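Local coordinates for lysine cyclodeaminase (Streptomyces pristinaespiralis, PDB 5YU3), which catalyses the NAD-dependent cyclisation of L-lysine to L-pipecolic acid with loss of ammonia, and also recognises L-ornithine and L-2,4-diaminobutyric acid, at residues R131-P136 and T295-D300; G246-A251 and Q268-D273. All coordinates share one frame; numbering follows the deposited sequence.

Contact 1 of 2, residues R131-P136 and T295-D300; sequences RLLARP and TLSVFD. With NA (sodium ion), chain E.
Ser297 OG has two polar partners, Leu133 O across the contact and His229 ND1 on the adjoining strand 229-232. The approach to Leu133 is weak: OG lies 3.3 Å from Leu133 O. It meets the carbonyl at a bend, with an angle of about 121° at the oxygen. The hydrogen bond to His229 is the stronger hold on the hydroxyl. With chi1 at 52°, OG is tucked over the backbone of its own residue and faces the turn of chain at Leu133. Here helix 115-133 ends, and Ala134 is the first residue to leave helical geometry. Being in the last residue of the helix, Leu133 O probably lacks the usual helical amide partner, and Ser297 OG lies within weak bonding distance of it.

The apolar part of the contact is small. Leu133 CB lies alongside the serine, 3.6 Å from Ser297 OG and 4.1 Å from Ser297 CB. The leucine branch goes on past the serine to pack on Phe252 and Thr254, and on Leu282 of helix 279-284. Both touching residues are buried.

Farther along the strand, Asp300 takes no part in this packing but binds sodium. Its OD1 is 2.8 Å from the sodium ion. CG is anti to the backbone N (chi1 -167°), which directs the carboxylate to the metal. The backbone oxygens of Ala232, Gly234 and Ser301 complete the site. The amides of Glu266 and Cys267 bind OD1 and OD2 and fix the carboxylate.

Strand 297-300 runs inside the parallel sheet of the NAD-binding, Rossmann-type domain, between strands 229-232 and 252-255. Helix 115-133 brings its last turn against this sheet, beside helix 279-284.

Contact 2 of 2, residues G246-A251 and Q268-D273; sequences GLLERA and QQLSAD
Leu248 projects from helix 245-250 into the angle between Gln269 and Leu270. These two belong to the loop between helices 258-264 and 279-284, which packs here on the helix that leads into strand 252-255, at the edge of the parallel sheet. The two partners meet different parts of the leucine. Leu270 packs on the base of the side chain: Leu270 CD1 is 4.1 Å from Leu248 CG, and Leu270 CD2 is 4.2 Å from Leu248 CB. Gln269 crosses the end of the leucine at about a right angle, with its NE2 3.5 Å from Leu248 CD2. The aliphatic part of the glutamine joins in, as Gln269 CB is 3.9 Å from the same methyl.

The Gln269 chain is extended beyond CG, and this carries the amide across the leucine. There NE2 bonds to Leu243 O, with a weak second bond to Glu266 OE1. At the margin, Glu249 CG adds a loose contact, 4.4 Å from Leu270 CD2.

Replacing Leu248 with an alanine would probably open a gap beside Leu270 and leave the Gln269 chain without its apolar support.

No hydrogen bond or salt bridge joins the segments. The loop is therefore held to the helix here by van der Waals packing, while the glutamine amide finds its polar partners outside the pair.

Overall arrangement
Contact 1 is buried, whereas contact 2 is only partly buried and lies farther from the centre of the chain. Contact 1 joins a helix end to an inner strand of the parallel sheet through a weak polar approach and a little packing. Contact 2 sets a short helix against a loop by van der Waals packing, with no hydrogen bond across it. They touch: Leu296 CD2 is 3.4 Å from Leu247 O, and Val298 CG2 is 3.7 Å from Ala251 CB. The residue leading into the strand meets helix 245-250, and the strand itself meets Ala251 just beyond it. Asp300 in contact 1 binds sodium, while the Leu248 side chain stays about 9 Å from the ion.

Contact 1 of 2, residues R131-P136 and T295-D300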
loop_
_atom_site.group_PDB
_atom_site.type_symbol
_atom_site.label_atom_id
_atom_site.label_comp_id
_atom_site.label_asym_id
_atom_site.label_seq_id
_atom_site.Cartn_x
_atom_site.Cartn_y
_atom_site.Cartn_z
ATOM N N ARG A 131 -31.629 0.486 0.935
ATOM C CA ARG A 131 -32.666 -0.194 0.176
ATOM C C ARG A 131 -33.155 -1.428 0.923
ATOM O O ARG A 131 -34.354 -1.736 0.914
ATOM C CB ARG A 131 -32.132 -0.564 -1.209
ATOM C CG ARG A 131 -33.181 -0.632 -2.286
ATOM C CD ARG A 131 -32.516 -0.450 -3.639
ATOM N NE ARG A 131 -31.284 -1.230 -3.687
ATOM C CZ ARG A 131 -30.525 -1.367 -4.768
ATOM N NH1 ARG A 131 -30.870 -0.760 -5.907
ATOM N NH2 ARG A 131 -29.420 -2.109 -4.706
ATOM N N LEU A 132 -32.243 -2.135 1.594
ATOM C CA LEU A 132 -32.611 -3.342 2.327
ATOM C C LEU A 132 -33.287 -3.039 3.662
ATOM O O LEU A 132 -34.147 -3.815 4.100
ATOM C CB LEU A 132 -31.372 -4.208 2.584
ATOM C CG LEU A 132 -30.847 -5.057 1.417
ATOM C CD1 LEU A 132 -29.355 -5.304 1.576
ATOM C CD2 LEU A 132 -31.599 -6.373 1.319
ATOM N N LEU A 133 -32.907 -1.946 4.336
ATOM C CA LEU A 133 -33.224 -1.779 5.752
ATOM C C LEU A 133 -33.975 -0.503 6.103
ATOM O O LEU A 133 -34.418 -0.369 7.254
ATOM C CB LEU A 133 -31.932 -1.834 6.590
ATOM C CG LEU A 133 -31.235 -3.198 6.597
ATOM C CD1 LEU A 133 -29.862 -3.125 7.255
ATOM C CD2 LEU A 133 -32.108 -4.228 7.302
ATOM N N ALA A 134 -34.105 0.450 5.191
ATOM C CA ALA A 134 -34.959 1.599 5.448
ATOM C C ALA A 134 -36.337 1.357 4.845
ATOM O O ALA A 134 -36.495 0.588 3.890
ATOM C CB ALA A 134 -34.357 2.881 4.860
ATOM N N ARG A 135 -37.334 2.023 5.407
ATOM C CA ARG A 135 -38.682 1.935 4.871
ATOM C C ARG A 135 -38.684 2.417 3.422
ATOM O O ARG A 135 -38.107 3.470 3.126
ATOM C CB ARG A 135 -39.636 2.779 5.712
ATOM C CG ARG A 135 -40.339 2.012 6.829
ATOM C CD ARG A 135 -41.484 2.850 7.399
ATOM N NE ARG A 135 -42.645 2.886 6.506
ATOM C CZ ARG A 135 -43.587 1.945 6.448
ATOM N NH1 ARG A 135 -43.525 0.884 7.240
ATOM N NH2 ARG A 135 -44.601 2.069 5.601
ATOM N N PRO A 136 -39.287 1.673 2.494
ATOM C CA PRO A 136 -39.259 2.099 1.088
ATOM C C PRO A 136 -39.981 3.402 0.826
ATOM O O PRO A 136 -39.770 4.001 -0.234
ATOM C CB PRO A 136 -39.919 0.929 0.352
ATOM C CG PRO A 136 -40.688 0.156 1.529
ATOM C CD PRO A 136 -39.981 0.344 2.613
ATOM N N THR A 295 -38.003 -1.974 12.178
ATOM C CA THR A 295 -37.392 -1.765 13.479
ATOM C C THR A 295 -36.078 -1.027 13.290
ATOM O O THR A 295 -35.636 -0.788 12.161
ATOM C CB THR A 295 -37.157 -3.088 14.233
ATOM O OG1 THR A 295 -36.581 -4.064 13.357
ATOM C CG2 THR A 295 -38.451 -3.624 14.703
ATOM N N LEU A 296 -35.462 -0.656 14.406
ATOM C CA LEU A 296 -34.215 0.100 14.364
ATOM C C LEU A 296 -33.100 -0.737 13.747
ATOM O O LEU A 296 -32.858 -1.874 14.163
ATOM C CB LEU A 296 -33.816 0.541 15.779
ATOM C CG LEU A 296 -32.459 1.242 15.891
ATOM C CD1 LEU A 296 -32.470 2.549 15.110
ATOM C CD2 LEU A 296 -32.104 1.494 17.373
ATOM N N SER A 297 -32.427 -0.176 12.740
ATOM C CA SER A 297 -31.320 -0.849 12.076
ATOM C C SER A 297 -30.139 0.105 11.927
ATOM O O SER A 297 -30.301 1.325 11.821
ATOM C CB SER A 297 -31.736 -1.410 10.686
ATOM O OG SER A 297 -32.352 -0.403 9.880
ATOM N N VAL A 298 -28.938 -0.467 11.930
ATOM C CA VAL A 298 -27.708 0.290 11.735
ATOM C C VAL A 298 -26.857 -0.459 10.723
ATOM O O VAL A 298 -26.615 -1.659 10.884
ATOM C CB VAL A 298 -26.917 0.474 13.040
ATOM C CG1 VAL A 298 -25.532 1.061 12.735
ATOM C CG2 VAL A 298 -27.687 1.355 14.010
ATOM N N PHE A 299 -26.412 0.250 9.687
ATOM C CA PHE A 299 -25.392 -0.244 8.763
ATOM C C PHE A 299 -24.078 0.366 9.226
ATOM O O PHE A 299 -23.896 1.588 9.154
ATOM C CB PHE A 299 -25.718 0.141 7.317
ATOM C CG PHE A 299 -24.557 -0.027 6.342
ATOM C CD1 PHE A 299 -23.763 -1.169 6.360
ATOM C CD2 PHE A 299 -24.291 0.956 5.393
ATOM C CE1 PHE A 299 -22.701 -1.332 5.455
ATOM C CE2 PHE A 299 -23.246 0.805 4.473
ATOM C CZ PHE A 299 -22.439 -0.345 4.507
ATOM N N ASP A 300 -23.192 -0.481 9.746
ATOM C CA ASP A 300 -21.878 -0.062 10.227
ATOM C C ASP A 300 -20.912 -0.091 9.050
ATOM O O ASP A 300 -20.426 -1.155 8.658
ATOM C CB ASP A 300 -21.405 -0.976 11.353
ATOM C CG ASP A 300 -20.205 -0.416 12.086
ATOM O OD1 ASP A 300 -19.874 0.773 11.876
ATOM O OD2 ASP A 300 -19.604 -1.156 12.903
HETATM NA NA NA E . -18.789 3.191 10.950
#

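Contact 2 of 2, residues G246-A251 and Q268-D273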
loop_
_atom_site.group_PDB
_atom_site.type_symbol
_atom_site.label_atom_id
_atom_site.label_comp_id
_atom_site.label_asym_id
_atom_site.label_seq_id
_atom_site.Cartn_x
_atom_site.Cartn_y
_atom_site.Cartn_z
ATOM N N GLY A 246 -26.517 2.821 23.804
ATOM C CA GLY A 246 -27.881 2.375 24.061
ATOM C C GLY A 246 -28.666 2.151 22.787
ATOM O O GLY A 246 -29.387 1.159 22.653
ATOM N N LEU A 247 -28.517 3.063 21.821
ATOM C CA LEU A 247 -29.133 2.890 20.512
ATOM C C LEU A 247 -28.592 1.649 19.802
ATOM O O LEU A 247 -29.357 0.836 19.272
ATOM C CB LEU A 247 -28.883 4.152 19.679
ATOM C CG LEU A 247 -29.720 4.470 18.450
ATOM C CD1 LEU A 247 -29.661 5.970 18.167
ATOM C CD2 LEU A 247 -29.205 3.685 17.248
ATOM N N LEU A 248 -27.269 1.498 19.774
ATOM C CA LEU A 248 -26.649 0.354 19.108
ATOM C C LEU A 248 -27.156 -0.967 19.677
ATOM O O LEU A 248 -27.422 -1.921 18.931
ATOM C CB LEU A 248 -25.134 0.449 19.269
ATOM C CG LEU A 248 -24.127 0.271 18.138
ATOM C CD1 LEU A 248 -24.576 0.904 16.831
ATOM C CD2 LEU A 248 -22.815 0.890 18.620
ATOM N N GLU A 249 -27.291 -1.042 21.002
ATOM C CA GLU A 249 -27.725 -2.277 21.641
ATOM C C GLU A 249 -29.167 -2.624 21.305
ATOM O O GLU A 249 -29.537 -3.800 21.371
ATOM C CB GLU A 249 -27.531 -2.170 23.156
ATOM C CG GLU A 249 -26.064 -2.157 23.566
ATOM C CD GLU A 249 -25.862 -1.965 25.065
ATOM O OE1 GLU A 249 -26.704 -1.299 25.711
ATOM O OE2 GLU A 249 -24.849 -2.472 25.593
ATOM N N ARG A 250 -29.984 -1.640 20.932
ATOM C CA ARG A 250 -31.352 -1.916 20.516
ATOM C C ARG A 250 -31.488 -2.163 19.020
ATOM O O ARG A 250 -32.586 -2.495 18.562
ATOM C CB ARG A 250 -32.272 -0.753 20.905
ATOM C CG ARG A 250 -32.498 -0.606 22.396
ATOM C CD ARG A 250 -33.581 0.433 22.672
ATOM N NE ARG A 250 -33.134 1.800 22.391
ATOM C CZ ARG A 250 -32.409 2.535 23.233
ATOM N NH1 ARG A 250 -32.045 2.035 24.407
ATOM N NH2 ARG A 250 -32.047 3.773 22.908
ATOM N N ALA A 251 -30.417 -2.002 18.249
ATOM C CA ALA A 251 -30.501 -2.032 16.797
ATOM C C ALA A 251 -30.161 -3.402 16.236
ATOM O O ALA A 251 -29.425 -4.185 16.849
ATOM C CB ALA A 251 -29.553 -1.001 16.169
ATOM N N GLN A 268 -17.015 -1.531 17.371
ATOM C CA GLN A 268 -16.089 -1.418 18.493
ATOM C C GLN A 268 -16.817 -1.453 19.822
ATOM O O GLN A 268 -16.253 -1.901 20.824
ATOM C CB GLN A 268 -15.313 -0.108 18.437
ATOM C CG GLN A 268 -14.301 -0.015 17.360
ATOM C CD GLN A 268 -13.749 1.376 17.315
ATOM O OE1 GLN A 268 -12.829 1.710 18.065
ATOM N NE2 GLN A 268 -14.341 2.220 16.469
ATOM N N GLN A 269 -18.053 -0.952 19.857
ATOM C CA GLN A 269 -18.815 -0.860 21.096
ATOM C C GLN A 269 -19.557 -2.142 21.435
ATOM O O GLN A 269 -20.112 -2.239 22.535
ATOM C CB GLN A 269 -19.840 0.281 21.018
ATOM C CG GLN A 269 -19.276 1.625 20.590
ATOM C CD GLN A 269 -20.237 2.763 20.875
ATOM O OE1 GLN A 269 -20.533 3.063 22.033
ATOM N NE2 GLN A 269 -20.733 3.404 19.818
ATOM N N LEU A 270 -19.595 -3.110 20.529
ATOM C CA LEU A 270 -20.481 -4.254 20.655
ATOM C C LEU A 270 -19.693 -5.532 20.894
ATOM O O LEU A 270 -18.568 -5.690 20.412
ATOM C CB LEU A 270 -21.334 -4.433 19.399
ATOM C CG LEU A 270 -22.363 -3.347 19.104
ATOM C CD1 LEU A 270 -23.102 -3.683 17.836
ATOM C CD2 LEU A 270 -23.323 -3.197 20.287
ATOM N N SER A 271 -20.303 -6.444 21.645
ATOM C CA SER A 271 -19.775 -7.795 21.721
ATOM C C SER A 271 -19.917 -8.455 20.359
ATOM O O SER A 271 -20.927 -8.280 19.672
ATOM C CB SER A 271 -20.510 -8.607 22.782
ATOM O OG SER A 271 -20.017 -9.932 22.793
ATOM N N ALA A 272 -18.892 -9.212 19.964
ATOM C CA ALA A 272 -18.875 -9.783 18.625
ATOM C C ALA A 272 -20.024 -10.754 18.384
ATOM O O ALA A 272 -20.432 -10.938 17.233
ATOM C CB ALA A 272 -17.537 -10.479 18.372
ATOM N N ASP A 273 -20.583 -11.364 19.436
ATOM C CA ASP A 273 -21.704 -12.276 19.228
ATOM C C ASP A 273 -23.038 -11.554 19.052
ATOM O O ASP A 273 -24.067 -12.223 18.906
ATOM C CB ASP A 273 -21.805 -13.287 20.385
ATOM C CG ASP A 273 -22.098 -12.631 21.727
ATOM O OD1 ASP A 273 -21.797 -11.437 21.893
ATOM O OD2 ASP A 273 -22.622 -13.316 22.632
#